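Local coordinates for catalase-3 (Neurospora crassa, PDB 4AJ9) that breaks down hydrogen peroxide to oxygen and water with a haem cofactor, protecting the fungal cell from peroxide damage, at the interface of chains A and B and the interface of chains A and C. Numbering follows the deposited sequence. Chains: chain A/B/C, Catalase-3.

Contact 1: the interface of chains A and B. Residues chain A 409-411; chain B 26-27.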
loop_
_atom_site.group_PDB
_atom_site.type_symbol
_atom_site.label_atom_id
_atom_site.label_comp_id
_atom_site.label_asym_id
_atom_site.label_seq_id
_atom_site.Cartn_x
_atom_site.Cartn_y
_atom_site.Cartn_z
ATOM N N GLN A 409 16.495 26.413 13.026
ATOM C CA GLN A 409 15.282 27.113 12.630
ATOM C C GLN A 409 15.575 28.264 11.662
ATOM O O GLN A 409 16.539 29.005 11.846
ATOM C CB GLN A 409 14.566 27.642 13.875
ATOM C CG GLN A 409 14.193 26.549 14.870
ATOM C CD GLN A 409 13.173 25.569 14.312
ATOM O OE1 GLN A 409 12.072 25.958 13.915
ATOM N NE2 GLN A 409 13.532 24.292 14.288
ATOM N N ALA A 410 14.734 28.419 10.643
ATOM C CA ALA A 410 14.830 29.554 9.725
ATOM C C ALA A 410 13.509 30.327 9.689
ATOM O O ALA A 410 12.426 29.731 9.724
ATOM C CB ALA A 410 15.209 29.081 8.325
ATOM N N ASN A 411 13.597 31.654 9.631
ATOM C CA ASN A 411 12.397 32.484 9.641
ATOM C C ASN A 411 12.554 33.729 8.777
ATOM O O ASN A 411 13.427 33.781 7.907
ATOM C CB ASN A 411 11.984 32.856 11.077
ATOM C CG ASN A 411 13.105 33.528 11.858
ATOM O OD1 ASN A 411 13.908 34.271 11.297
ATOM N ND2 ASN A 411 13.171 33.248 13.161
ATOM N N ILE B 26 12.850 26.556 6.613
ATOM C CA ILE B 26 11.668 26.775 7.435
ATOM C C ILE B 26 11.961 26.800 8.928
ATOM O O ILE B 26 13.084 26.535 9.373
ATOM C CB ILE B 26 10.648 25.642 7.222
ATOM C CG1 ILE B 26 11.305 24.306 7.555
ATOM C CG2 ILE B 26 10.124 25.649 5.783
ATOM C CD1 ILE B 26 10.371 23.124 7.454
ATOM N N GLU B 27 10.926 27.118 9.694
ATOM C CA GLU B 27 10.903 26.831 11.122
ATOM C C GLU B 27 9.719 25.901 11.327
ATOM O O GLU B 27 8.736 25.974 10.589
ATOM C CB GLU B 27 10.748 28.106 11.949
ATOM C CG GLU B 27 9.580 28.979 11.535
ATOM C CD GLU B 27 9.361 30.141 12.493
ATOM O OE1 GLU B 27 9.692 29.994 13.688
ATOM O OE2 GLU B 27 8.865 31.204 12.054
HETATM O O HOH W 1 9.884 29.319 8.126
HETATM O O HOH W 2 10.769 27.895 15.496
#
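B:Glu27 lies against the backbone carbonyl of A:Ala410 and the side-chain CB of A:Asn411. It buries more surface than any other residue of this patch. The site belongs to the catalase subunit contact in which the N-terminal arm of one chain runs under the long loop of its neighbour. Here the arm brings B:Ile26 and B:Glu27. The loop brings A:Gln409 to A:Asn411, which lie between strands 390-391 and 425-427.

A direct hydrogen bond joins the two backbones. The amide N of A:Ala410 gives to the carbonyl O of B:Ile26 at 2.8 Å. The methyl CB of A:Ala410 rests beside the same oxygen. The return pairing is indirect, because the N-H of B:Glu27 does not point at A:Ala410 O. Instead, water 1 lies 2.9 Å from B:Glu27 N and 3.0 Å from A:Ala410 O. Water 1 thus bridges the backbones beside the direct bond.

The side chain of B:Glu27 has CG between its own backbone N and carbonyl carbon (chi1 52°) and is extended beyond. This carries its methylenes past the backbone oxygen of A:Ala410, with B:Glu27 CG 3.5 Å from A:Ala410 O. The carboxylate then reaches A:Asn411, where B:Glu27 OE2 is 3.7 Å from A:Asn411 CB. It meets the aliphatic root of the asparagine, not its amide.

The other carboxylate oxygen, B:Glu27 OE1, is 3.0 Å from water 2. That water is also 2.8 Å from the amide oxygen OE1 of A:Gln409. It can donate to both acceptors. The two side chains cross at about a right angle, their flat ends turned 54° apart. A:Gln409 OE1 also packs against B:Glu27 CB. The patch pins the N-terminal arm of one subunit to the loop of the next and probably helps lock the catalase tetramer.

Contact 2: the interface of chains A and C. Residues chain A 178, 182, 473, 475-476, 479; chain C 401-402.
C:Tyr401 lays its ring over the aliphatic part of A:Gln475, with the ring carbon CZ of C:Tyr401 3.4 Å from A:Gln475 CG. C:Tyr401 and C:Leu402 belong to the long loop typical of the catalase family, which wraps onto the helical region of a neighbouring subunit. Helix 474-487 of chain A receives them. With CG of A:Gln475 opposite the backbone N (chi1 -170°), CG joins CB against the phenol end of the ring face; the bend at chi2 then turns the amide aside. There A:Gln475 NE2 donates to A:Asn479 OD1 at 2.9 Å. This helps to hold A:Asn479, whose ND2 stands over the same ring face near CG, with its amide plane almost perpendicular to the ring.

A:Val476 touches both loop residues through CG2, which is 3.7 Å from CD2 of C:Leu402. That leucine methyl also packs against the amide of A:Asn473. A:Asn473 OD1 accepts from A:Val476 N at 3.0 Å, on a lone pair in the carbonyl plane, at the start of the helix. Its ND2 reaches water 3, which is 2.7 Å from the phenol OH of C:Tyr401 and lies in the ring plane.

At the opposite rim, A:Asp178 of helix 174-182 takes two successive backbone amides. A:Asp178 OD1 uses the syn lone pair for C:Tyr401 N at 3.0 Å. A:Asp178 OD2 is met from above the carboxylate plane by C:Leu402 N at 3.3 Å. With an alanine here, both loop amides would probably lose their acceptor and the leucine CG its carboxylate neighbour, leaving the loop freer to shift. A:Ser182 OG donates to A:Asp178 O at 2.7 Å and only weakly to OD1.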
loop_
_atom_site.group_PDB
_atom_site.type_symbol
_atom_site.label_atom_id
_atom_site.label_comp_id
_atom_site.label_asym_id
_atom_site.label_seq_id
_atom_site.Cartn_x
_atom_site.Cartn_y
_atom_site.Cartn_z
ATOM N N ASP A 178 -26.714 18.620 -14.398
ATOM C CA ASP A 178 -27.495 18.728 -13.166
ATOM C C ASP A 178 -26.691 19.558 -12.165
ATOM O O ASP A 178 -27.222 20.482 -11.557
ATOM C CB ASP A 178 -27.801 17.334 -12.593
ATOM C CG ASP A 178 -28.570 17.384 -11.276
ATOM O OD1 ASP A 178 -29.259 18.400 -11.024
ATOM O OD2 ASP A 178 -28.502 16.397 -10.493
ATOM N N SER A 182 -27.420 23.288 -10.745
ATOM C CA SER A 182 -27.754 23.285 -9.307
ATOM C C SER A 182 -26.761 24.099 -8.477
ATOM O O SER A 182 -27.050 24.477 -7.344
ATOM C CB SER A 182 -27.815 21.858 -8.761
ATOM O OG SER A 182 -28.780 21.081 -9.458
ATOM N N ASN A 473 -33.007 13.878 -18.806
ATOM C CA ASN A 473 -34.017 14.406 -17.896
ATOM C C ASN A 473 -34.509 15.789 -18.308
ATOM O O ASN A 473 -33.741 16.750 -18.354
ATOM C CB ASN A 473 -33.486 14.442 -16.471
ATOM C CG ASN A 473 -34.544 14.839 -15.473
ATOM O OD1 ASN A 473 -34.818 16.014 -15.295
ATOM N ND2 ASN A 473 -35.138 13.858 -14.813
ATOM N N GLN A 475 -36.491 18.053 -16.807
ATOM C CA GLN A 475 -36.391 19.145 -15.834
ATOM C C GLN A 475 -34.969 19.692 -15.721
ATOM O O GLN A 475 -34.785 20.899 -15.525
ATOM C CB GLN A 475 -36.912 18.737 -14.449
ATOM C CG GLN A 475 -37.055 19.906 -13.479
ATOM C CD GLN A 475 -37.941 21.010 -14.034
ATOM O OE1 GLN A 475 -39.068 20.761 -14.473
ATOM N NE2 GLN A 475 -37.428 22.231 -14.036
ATOM N N VAL A 476 -33.966 18.818 -15.831
ATOM C CA VAL A 476 -32.586 19.290 -15.794
ATOM C C VAL A 476 -32.303 20.252 -16.951
ATOM O O VAL A 476 -31.649 21.277 -16.767
ATOM C CB VAL A 476 -31.548 18.148 -15.773
ATOM C CG1 VAL A 476 -30.131 18.723 -15.864
ATOM C CG2 VAL A 476 -31.700 17.308 -14.507
ATOM N N ASN A 479 -33.893 23.423 -16.052
ATOM C CA ASN A 479 -33.026 24.034 -15.052
ATOM C C ASN A 479 -31.846 24.742 -15.692
ATOM O O ASN A 479 -31.496 25.863 -15.315
ATOM C CB ASN A 479 -32.539 22.987 -14.036
ATOM C CG ASN A 479 -33.650 22.490 -13.124
ATOM O OD1 ASN A 479 -34.756 23.034 -13.118
ATOM N ND2 ASN A 479 -33.350 21.474 -12.322
ATOM N N TYR C 401 -30.608 18.158 -8.379
ATOM C CA TYR C 401 -32.032 18.000 -8.615
ATOM C C TYR C 401 -32.363 16.515 -8.695
ATOM O O TYR C 401 -33.359 16.061 -8.128
ATOM C CB TYR C 401 -32.455 18.709 -9.915
ATOM C CG TYR C 401 -33.811 18.267 -10.417
ATOM C CD1 TYR C 401 -34.979 18.788 -9.876
ATOM C CD2 TYR C 401 -33.921 17.317 -11.426
ATOM C CE1 TYR C 401 -36.225 18.373 -10.329
ATOM C CE2 TYR C 401 -35.151 16.905 -11.889
ATOM C CZ TYR C 401 -36.300 17.431 -11.334
ATOM O OH TYR C 401 -37.524 17.008 -11.789
ATOM N N LEU C 402 -31.506 15.763 -9.383
ATOM C CA LEU C 402 -31.736 14.334 -9.640
ATOM C C LEU C 402 -31.790 13.419 -8.410
ATOM O O LEU C 402 -32.457 12.384 -8.453
ATOM C CB LEU C 402 -30.703 13.797 -10.634
ATOM C CG LEU C 402 -30.749 14.389 -12.036
ATOM C CD1 LEU C 402 -29.592 13.850 -12.894
ATOM C CD2 LEU C 402 -32.085 14.069 -12.671
HETATM O O HOH W 3 -37.701 14.877 -13.486
#

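Contact 1 and contact 2 lie about 51 Å apart between their C-alpha centres and share no residue. They do draw on one element. Residues 401-402 and 409-411 fall in the same long loop between strands 390-391 and 425-427. By the two-fold symmetry of each interface, the loop of one subunit meets one neighbour through contact 1 and another through contact 2. It therefore ties three chains together, as suits a four-chain assembly. The centres lie about 32 Å and 25 Å from A:His65, so their role is probably structural.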